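Local coordinates for F5/8 type C domain protein (Bacteroides ovatus, PDB 4ZRX) that is a putative alpha-L-fucosidase, probably hydrolysing alpha-linked L-fucose from glycans, and carries a C-terminal F5/8 type C domain that may bind carbohydrate, at residues Y297-E300 and E301-K304; D332-L336 and I337-D341; A77-W80 and V81-K85. All blocks are in the same frame, centred on the assembly; numbering follows the deposited sequence.

Contact 1. Residues Y297-E300 and E301-K304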
loop_
_atom_site.group_PDB
_atom_site.type_symbol
_atom_site.label_atom_id
_atom_site.label_comp_id
_atom_site.label_asym_id
_atom_site.label_seq_id
_atom_site.Cartn_x
_atom_site.Cartn_y
_atom_site.Cartn_z
ATOM N N TYR A 297 3.412 -14.368 7.223
ATOM C CA TYR A 297 2.869 -15.427 6.380
ATOM C C TYR A 297 1.791 -16.238 7.126
ATOM O O TYR A 297 2.039 -16.742 8.245
ATOM C CB TYR A 297 3.953 -16.351 5.905
ATOM C CG TYR A 297 3.359 -17.434 5.080
ATOM C CD1 TYR A 297 3.108 -17.259 3.704
ATOM C CD2 TYR A 297 2.999 -18.623 5.682
ATOM C CE1 TYR A 297 2.488 -18.256 2.967
ATOM C CE2 TYR A 297 2.410 -19.681 4.942
ATOM C CZ TYR A 297 2.148 -19.476 3.592
ATOM O OH TYR A 297 1.554 -20.481 2.834
ATOM N N HIS A 298 0.627 -16.388 6.493
ATOM C CA HIS A 298 -0.394 -17.317 6.990
ATOM C C HIS A 298 -0.834 -18.148 5.831
ATOM O O HIS A 298 -1.230 -17.602 4.814
ATOM C CB HIS A 298 -1.598 -16.559 7.505
ATOM C CG HIS A 298 -1.240 -15.580 8.548
ATOM N ND1 HIS A 298 -0.976 -15.946 9.849
ATOM C CD2 HIS A 298 -1.015 -14.250 8.467
ATOM C CE1 HIS A 298 -0.595 -14.868 10.525
ATOM N NE2 HIS A 298 -0.608 -13.829 9.709
ATOM N N ALA A 299 -0.796 -19.453 5.965
ATOM C CA ALA A 299 -1.300 -20.335 4.881
ATOM C C ALA A 299 -2.774 -20.086 4.538
ATOM O O ALA A 299 -3.185 -20.253 3.383
ATOM C CB ALA A 299 -1.015 -21.802 5.201
ATOM N N GLU A 300 -3.537 -19.650 5.550
ATOM C CA GLU A 300 -4.939 -19.283 5.421
ATOM C C GLU A 300 -5.169 -18.131 4.438
ATOM O O GLU A 300 -6.294 -17.910 3.955
ATOM C CB GLU A 300 -5.486 -18.862 6.793
ATOM C CG GLU A 300 -5.448 -19.933 7.865
ATOM C CD GLU A 300 -4.129 -20.116 8.613
ATOM O OE1 GLU A 300 -3.119 -19.475 8.339
ATOM O OE2 GLU A 300 -4.047 -21.000 9.489
ATOM N N GLU A 301 -4.090 -17.361 4.185
ATOM C CA GLU A 301 -4.143 -16.253 3.252
ATOM C C GLU A 301 -3.513 -16.537 1.880
ATOM O O GLU A 301 -3.389 -15.632 1.065
ATOM C CB GLU A 301 -3.459 -15.030 3.931
ATOM C CG GLU A 301 -4.227 -14.524 5.114
ATOM C CD GLU A 301 -3.605 -13.352 5.877
ATOM O OE1 GLU A 301 -2.514 -12.817 5.473
ATOM O OE2 GLU A 301 -4.263 -13.013 6.952
ATOM N N ASP A 302 -3.168 -17.774 1.590
ATOM C CA ASP A 302 -2.609 -18.115 0.269
ATOM C C ASP A 302 -3.579 -17.752 -0.891
ATOM O O ASP A 302 -3.126 -17.389 -1.983
ATOM C CB ASP A 302 -2.275 -19.592 0.179
ATOM C CG ASP A 302 -1.099 -20.013 1.002
ATOM O OD1 ASP A 302 -0.290 -19.151 1.389
ATOM O OD2 ASP A 302 -0.944 -21.250 1.226
ATOM N N GLY A 303 -4.882 -17.866 -0.652
ATOM C CA GLY A 303 -5.900 -17.494 -1.644
ATOM C C GLY A 303 -6.340 -16.051 -1.533
ATOM O O GLY A 303 -7.295 -15.644 -2.168
ATOM N N LYS A 304 -5.623 -15.236 -0.747
ATOM C CA LYS A 304 -6.001 -13.858 -0.509
ATOM C C LYS A 304 -4.869 -12.895 -0.847
ATOM O O LYS A 304 -4.839 -11.761 -0.362
ATOM C CB LYS A 304 -6.430 -13.671 0.932
ATOM C CG LYS A 304 -7.599 -14.573 1.277
ATOM C CD LYS A 304 -8.018 -14.388 2.689
ATOM C CE LYS A 304 -9.164 -15.383 2.998
ATOM N NZ LYS A 304 -10.003 -14.703 3.996
HETATM O O HOH W 1 -0.122 -14.070 5.038
HETATM O O HOH W 2 -6.806 -18.179 1.383
HETATM O O HOH W 3 -7.653 -15.708 6.268
#
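A single 3-10 turn at the surface, in the loop between strand 279-290 and helix 308-316 of the fucosidase TIM barrel, brings His298 against Glu301 and Tyr297 against Asp302. Two i to i+3 bonds make the turn: Glu301 N gives to His298 O at 2.9 Å, and Asp302 N to Ala299 O at 3.1 Å. His298 and Glu301 lie side by side and point the same way, with ring and carboxylate planes 61° apart. Glu301 OE1 sits at the edge of the imidazole, 3.6 Å from His298 CD2. A water ties the pair further: it accepts from His298 N and gives to Glu301 OE1, which also accepts from Gly294 N; the far nitrogen of the ring, NE2, is bonded to Glu59. A second water links Glu300 O to Gly303 N. With its CG anti to the backbone N (chi1 179°), Tyr297 brings its phenol oxygen to the Asp302 carboxylate, which meets the ring obliquely, the two planes 45° apart. Asp302 OD1 is also salt-bridged to Arg292. Tyr297 OH lies 2.7 Å from Asp302 OD1 in a weak hydrogen bond, and its one proton has another acceptor within reach.

Contact 2. Residues D332-L336 and I337-D341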
loop_
_atom_site.group_PDB
_atom_site.type_symbol
_atom_site.label_atom_id
_atom_site.label_comp_id
_atom_site.label_asym_id
_atom_site.label_seq_id
_atom_site.Cartn_x
_atom_site.Cartn_y
_atom_site.Cartn_z
ATOM N N ASP A 332 7.422 -17.910 4.009
ATOM C CA ASP A 332 6.621 -18.878 4.720
ATOM C C ASP A 332 7.428 -19.792 5.682
ATOM O O ASP A 332 8.598 -19.484 6.005
ATOM C CB ASP A 332 5.833 -19.675 3.669
ATOM C CG ASP A 332 6.661 -20.619 2.864
ATOM O OD1 ASP A 332 7.864 -20.814 3.115
ATOM O OD2 ASP A 332 6.029 -21.223 1.945
ATOM N N ARG A 333 6.790 -20.877 6.164
ATOM C CA ARG A 333 7.467 -21.763 7.135
ATOM C C ARG A 333 8.540 -22.649 6.504
ATOM O O ARG A 333 9.342 -23.268 7.222
ATOM C CB ARG A 333 6.465 -22.598 7.904
ATOM C CG ARG A 333 5.559 -21.773 8.751
ATOM C CD ARG A 333 4.640 -22.633 9.607
ATOM N NE ARG A 333 3.648 -21.791 10.280
ATOM C CZ ARG A 333 2.647 -22.236 11.021
ATOM N NH1 ARG A 333 2.516 -23.548 11.238
ATOM N NH2 ARG A 333 1.784 -21.359 11.544
ATOM N N ARG A 334 8.590 -22.704 5.169
ATOM C CA ARG A 334 9.752 -23.284 4.471
ATOM C C ARG A 334 10.921 -22.317 4.458
ATOM O O ARG A 334 12.054 -22.692 4.176
ATOM C CB ARG A 334 9.389 -23.644 3.034
ATOM C CG ARG A 334 8.274 -24.631 2.962
ATOM C CD ARG A 334 7.869 -24.853 1.515
ATOM N NE ARG A 334 7.179 -23.685 0.978
ATOM C CZ ARG A 334 6.810 -23.504 -0.290
ATOM N NH1 ARG A 334 6.967 -24.438 -1.204
ATOM N NH2 ARG A 334 6.221 -22.383 -0.628
ATOM N N GLY A 335 10.659 -21.045 4.775
ATOM C CA GLY A 335 11.632 -19.992 4.476
ATOM C C GLY A 335 11.750 -19.617 3.001
ATOM O O GLY A 335 12.833 -19.280 2.522
ATOM N N LEU A 336 10.621 -19.616 2.309
ATOM C CA LEU A 336 10.534 -19.311 0.881
ATOM C C LEU A 336 9.392 -18.327 0.657
ATOM O O LEU A 336 8.404 -18.313 1.397
ATOM C CB LEU A 336 10.184 -20.594 0.119
ATOM C CG LEU A 336 11.238 -21.706 0.119
ATOM C CD1 LEU A 336 10.645 -22.943 -0.607
ATOM C CD2 LEU A 336 12.455 -21.230 -0.543
ATOM N N ILE A 337 9.528 -17.497 -0.372
ATOM C CA ILE A 337 8.355 -16.749 -0.876
ATOM C C ILE A 337 7.450 -17.761 -1.542
ATOM O O ILE A 337 7.908 -18.588 -2.319
ATOM C CB ILE A 337 8.763 -15.620 -1.838
ATOM C CG1 ILE A 337 9.589 -14.579 -1.060
ATOM C CG2 ILE A 337 7.504 -14.941 -2.392
ATOM C CD1 ILE A 337 10.138 -13.392 -1.974
ATOM N N HIS A 338 6.192 -17.728 -1.186
ATOM C CA HIS A 338 5.189 -18.710 -1.646
ATOM C C HIS A 338 4.866 -18.535 -3.128
ATOM O O HIS A 338 4.976 -17.461 -3.697
ATOM C CB HIS A 338 3.937 -18.533 -0.819
ATOM C CG HIS A 338 2.904 -19.585 -1.015
ATOM N ND1 HIS A 338 1.920 -19.465 -1.956
ATOM C CD2 HIS A 338 2.650 -20.736 -0.349
ATOM C CE1 HIS A 338 1.125 -20.526 -1.912
ATOM N NE2 HIS A 338 1.546 -21.311 -0.946
ATOM N N GLU A 339 4.515 -19.630 -3.769
ATOM C CA GLU A 339 4.265 -19.681 -5.198
ATOM C C GLU A 339 3.242 -18.678 -5.687
ATOM O O GLU A 339 3.375 -18.103 -6.799
ATOM C CB GLU A 339 3.712 -21.070 -5.508
ATOM C CG GLU A 339 4.781 -22.234 -5.411
ATOM C CD GLU A 339 5.032 -22.804 -3.964
ATOM O OE1 GLU A 339 4.404 -22.382 -2.962
ATOM O OE2 GLU A 339 5.876 -23.746 -3.855
ATOM N N ALA A 340 2.166 -18.525 -4.906
ATOM C CA ALA A 340 1.104 -17.597 -5.252
ATOM C C ALA A 340 1.659 -16.155 -5.334
ATOM O O ALA A 340 1.360 -15.447 -6.284
ATOM C CB ALA A 340 -0.087 -17.644 -4.248
ATOM N N ASP A 341 2.423 -15.764 -4.324
ATOM C CA ASP A 341 3.075 -14.412 -4.263
ATOM C C ASP A 341 4.024 -14.246 -5.453
ATOM O O ASP A 341 4.031 -13.194 -6.089
ATOM C CB ASP A 341 3.818 -14.220 -2.965
ATOM C CG ASP A 341 2.956 -14.602 -1.681
ATOM O OD1 ASP A 341 2.212 -15.648 -1.648
ATOM O OD2 ASP A 341 3.025 -13.839 -0.697
#
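Arg334 and Glu339 meet across the step from a type I beta turn, Asp332 to Gly335, into the start of helix 339-356, and with Asp332 they form a salt-bridge network. The ionic part centres on the guanidinium. End-on, it grips Glu339 with one nitrogen to each oxygen: Arg334 NH1 to Glu339 OE2 at 2.9 Å is nearly straight (170°) and in the guanidinium plane, whereas Arg334 NH2 meets Glu339 OE1 from above the carboxylate plane at 3.0 Å. Side-on, Arg334 NE and NH2 both reach Asp332 OD2 on its syn side, NH2 at 2.8 Å. A bend at chi3 (-71°) swings the guanidinium between the two acids, and its rotation is fixed by four bonds. The shared guanidinium probably favours the ionised form of both carboxylates.

Among the remaining hydrogen bonds, Asp332 OD1 accepts from Leu336 N at 3.1 Å and weakly from Arg334 N, pinning the turn from within. His338 is the N-cap residue of the helix; its ND1 accepts from Ala340 N at 3.1 Å, 31° out of the ring plane.

Packing completes the group. Leu336 CD1 lies over one face of the guanidinium, offset toward the rim, and Glu339 OE1 stands over the centre of the His338 ring. His338 CD2 lies 3.9 Å from Arg334 NH2, approached obliquely.

The stretch joins strand 324-328 to helix 339-356 on the barrel. Ile337 packs on Trp80 and Leu84 of helix 77-86, Leu336 on Gln79 of the same helix, and Asp341, in the first turn of helix 339-356, is salt-bridged to Arg292.

Contact 3. Residues A77-W80 and V81-K85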
loop_
_atom_site.group_PDB
_atom_site.type_symbol
_atom_site.label_atom_id
_atom_site.label_comp_id
_atom_site.label_asym_id
_atom_site.label_seq_id
_atom_site.Cartn_x
_atom_site.Cartn_y
_atom_site.Cartn_z
ATOM N N ALA A 77 17.286 -17.570 1.074
ATOM C CA ALA A 77 17.242 -16.146 0.864
ATOM C C ALA A 77 17.616 -15.684 -0.545
ATOM O O ALA A 77 17.154 -14.595 -0.975
ATOM C CB ALA A 77 18.071 -15.415 1.864
ATOM N N GLU A 78 18.375 -16.497 -1.279
ATOM C CA GLU A 78 18.614 -16.245 -2.711
ATOM C C GLU A 78 17.294 -16.288 -3.489
ATOM O O GLU A 78 17.093 -15.512 -4.404
ATOM C CB GLU A 78 19.617 -17.182 -3.397
ATOM C CG GLU A 78 21.012 -17.141 -2.849
ATOM C CD GLU A 78 22.048 -17.904 -3.746
ATOM O OE1 GLU A 78 21.672 -18.319 -4.845
ATOM O OE2 GLU A 78 23.206 -18.041 -3.334
ATOM N N GLN A 79 16.390 -17.198 -3.102
ATOM C CA GLN A 79 15.080 -17.288 -3.738
ATOM C C GLN A 79 14.279 -16.029 -3.483
ATOM O O GLN A 79 13.625 -15.490 -4.373
ATOM C CB GLN A 79 14.344 -18.531 -3.283
ATOM C CG GLN A 79 13.005 -18.754 -3.956
ATOM C CD GLN A 79 11.754 -18.419 -3.104
ATOM O OE1 GLN A 79 11.805 -17.741 -2.076
ATOM N NE2 GLN A 79 10.620 -18.934 -3.557
ATOM N N TRP A 80 14.372 -15.517 -2.256
ATOM C CA TRP A 80 13.727 -14.253 -1.949
ATOM C C TRP A 80 14.253 -13.115 -2.854
ATOM O O TRP A 80 13.491 -12.377 -3.459
ATOM C CB TRP A 80 13.898 -13.805 -0.491
ATOM C CG TRP A 80 13.607 -14.779 0.576
ATOM C CD1 TRP A 80 13.042 -16.003 0.451
ATOM C CD2 TRP A 80 13.887 -14.610 1.954
ATOM N NE1 TRP A 80 12.942 -16.601 1.694
ATOM C CE2 TRP A 80 13.491 -15.768 2.616
ATOM C CE3 TRP A 80 14.442 -13.565 2.714
ATOM C CZ2 TRP A 80 13.639 -15.944 3.983
ATOM C CZ3 TRP A 80 14.595 -13.770 4.066
ATOM C CH2 TRP A 80 14.186 -14.942 4.681
ATOM N N VAL A 81 15.569 -12.923 -2.846
ATOM C CA VAL A 81 16.143 -11.770 -3.487
ATOM C C VAL A 81 16.054 -11.893 -4.988
ATOM O O VAL A 81 15.782 -10.893 -5.679
ATOM C CB VAL A 81 17.573 -11.490 -3.024
ATOM C CG1 VAL A 81 18.143 -10.331 -3.782
ATOM C CG2 VAL A 81 17.624 -11.198 -1.521
ATOM N N ARG A 82 16.241 -13.086 -5.531
ATOM C CA ARG A 82 16.116 -13.264 -6.990
ATOM C C ARG A 82 14.676 -12.893 -7.440
ATOM O O ARG A 82 14.458 -12.174 -8.425
ATOM C CB ARG A 82 16.413 -14.699 -7.408
ATOM C CG ARG A 82 16.325 -14.965 -8.936
ATOM C CD ARG A 82 16.643 -16.439 -9.334
ATOM N NE ARG A 82 15.784 -17.419 -8.680
ATOM C CZ ARG A 82 16.118 -18.194 -7.637
ATOM N NH1 ARG A 82 17.307 -18.137 -7.027
ATOM N NH2 ARG A 82 15.212 -19.039 -7.155
ATOM N N THR A 83 13.703 -13.405 -6.694
ATOM C CA THR A 83 12.306 -13.138 -6.973
ATOM C C THR A 83 12.048 -11.623 -6.958
ATOM O O THR A 83 11.450 -11.076 -7.894
ATOM C CB THR A 83 11.439 -13.805 -5.954
ATOM O OG1 THR A 83 11.569 -15.226 -6.092
ATOM C CG2 THR A 83 9.965 -13.434 -6.128
ATOM N N LEU A 84 12.539 -10.967 -5.918
ATOM C CA LEU A 84 12.258 -9.549 -5.727
ATOM C C LEU A 84 13.037 -8.649 -6.710
ATOM O O LEU A 84 12.531 -7.628 -7.174
ATOM C CB LEU A 84 12.552 -9.169 -4.268
ATOM C CG LEU A 84 11.556 -9.902 -3.318
ATOM C CD1 LEU A 84 11.987 -9.715 -1.882
ATOM C CD2 LEU A 84 10.114 -9.408 -3.508
ATOM N N LYS A 85 14.258 -9.070 -7.070
ATOM C CA LYS A 85 15.020 -8.363 -8.107
ATOM C C LYS A 85 14.305 -8.427 -9.423
ATOM O O LYS A 85 14.072 -7.373 -10.064
ATOM C CB LYS A 85 16.399 -8.971 -8.219
ATOM C CG LYS A 85 17.330 -8.288 -9.166
ATOM C CD LYS A 85 18.036 -7.112 -8.505
ATOM C CE LYS A 85 19.104 -6.523 -9.503
ATOM N NZ LYS A 85 19.665 -5.320 -8.802
#
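Val81 CG2 touches Ala77 O, one turn back in helix 77-86, a barrel helix whose i to i+4 bonding runs unbroken here. Val81 N gives to the same carbonyl, Ala77 O, at 3.0 Å. Arg82 N follows to Glu78 O at 2.8 Å, and the Arg82 side chain turns back along the helix: a bend at chi3 (57°) brings the guanidinium back beside the preceding turn, with Arg82 NH2 3.9 Å from Gln79 CG. The planes of the Gln79 amide, whose OE1 accepts from Ile337 N, and of the guanidinium are 73° apart, and the two groups do not stack. At Thr83 both the backbone and the hydroxyl turn to one acceptor. Thr83 N reaches Gln79 O at 3.1 Å and Thr83 OG1 gives to the same Gln79 O at 2.7 Å, from opposite faces of the carbonyl plane. This is open to OG1 because it lies beside its own backbone N, chi1 -66°. Leu84 N closes the run on Trp80 O at 3.0 Å, and Leu84 CG rests 3.1 Å from that oxygen. The helix is wedged between neighbours: Val81 packs on Leu130 and Ala133 of helix 126-137, Thr83 on Ile342 and Leu84 on Leu345 of helix 339-356, while Leu84 and Trp80 both press on Leu48 of strand 44-48.

In the fold
Contact 1 is a surface turn, whereas contacts 2 and 3 are partly buried; all belong to the fucosidase barrel. Contacts 1 and 2 have centres about 10 Å apart and meet through the Tyr297 ring on Asp332 and through Asp302 beside His338; Arg292 salt-bridges an aspartate of each. Contacts 2 and 3 join more specifically: Trp80 NE1 gives to Gly335 O at 2.8 Å, and Gln79 OE1 accepts from Ile337 N at 2.9 Å, fixing helix 77-86 to the loop before helix 339-356. Contacts 1 and 3 do not touch. Chemistry follows place: waters bridge the exposed turn, charges staple the helix start, and backbone bonds with apolar packing dominate in the helix.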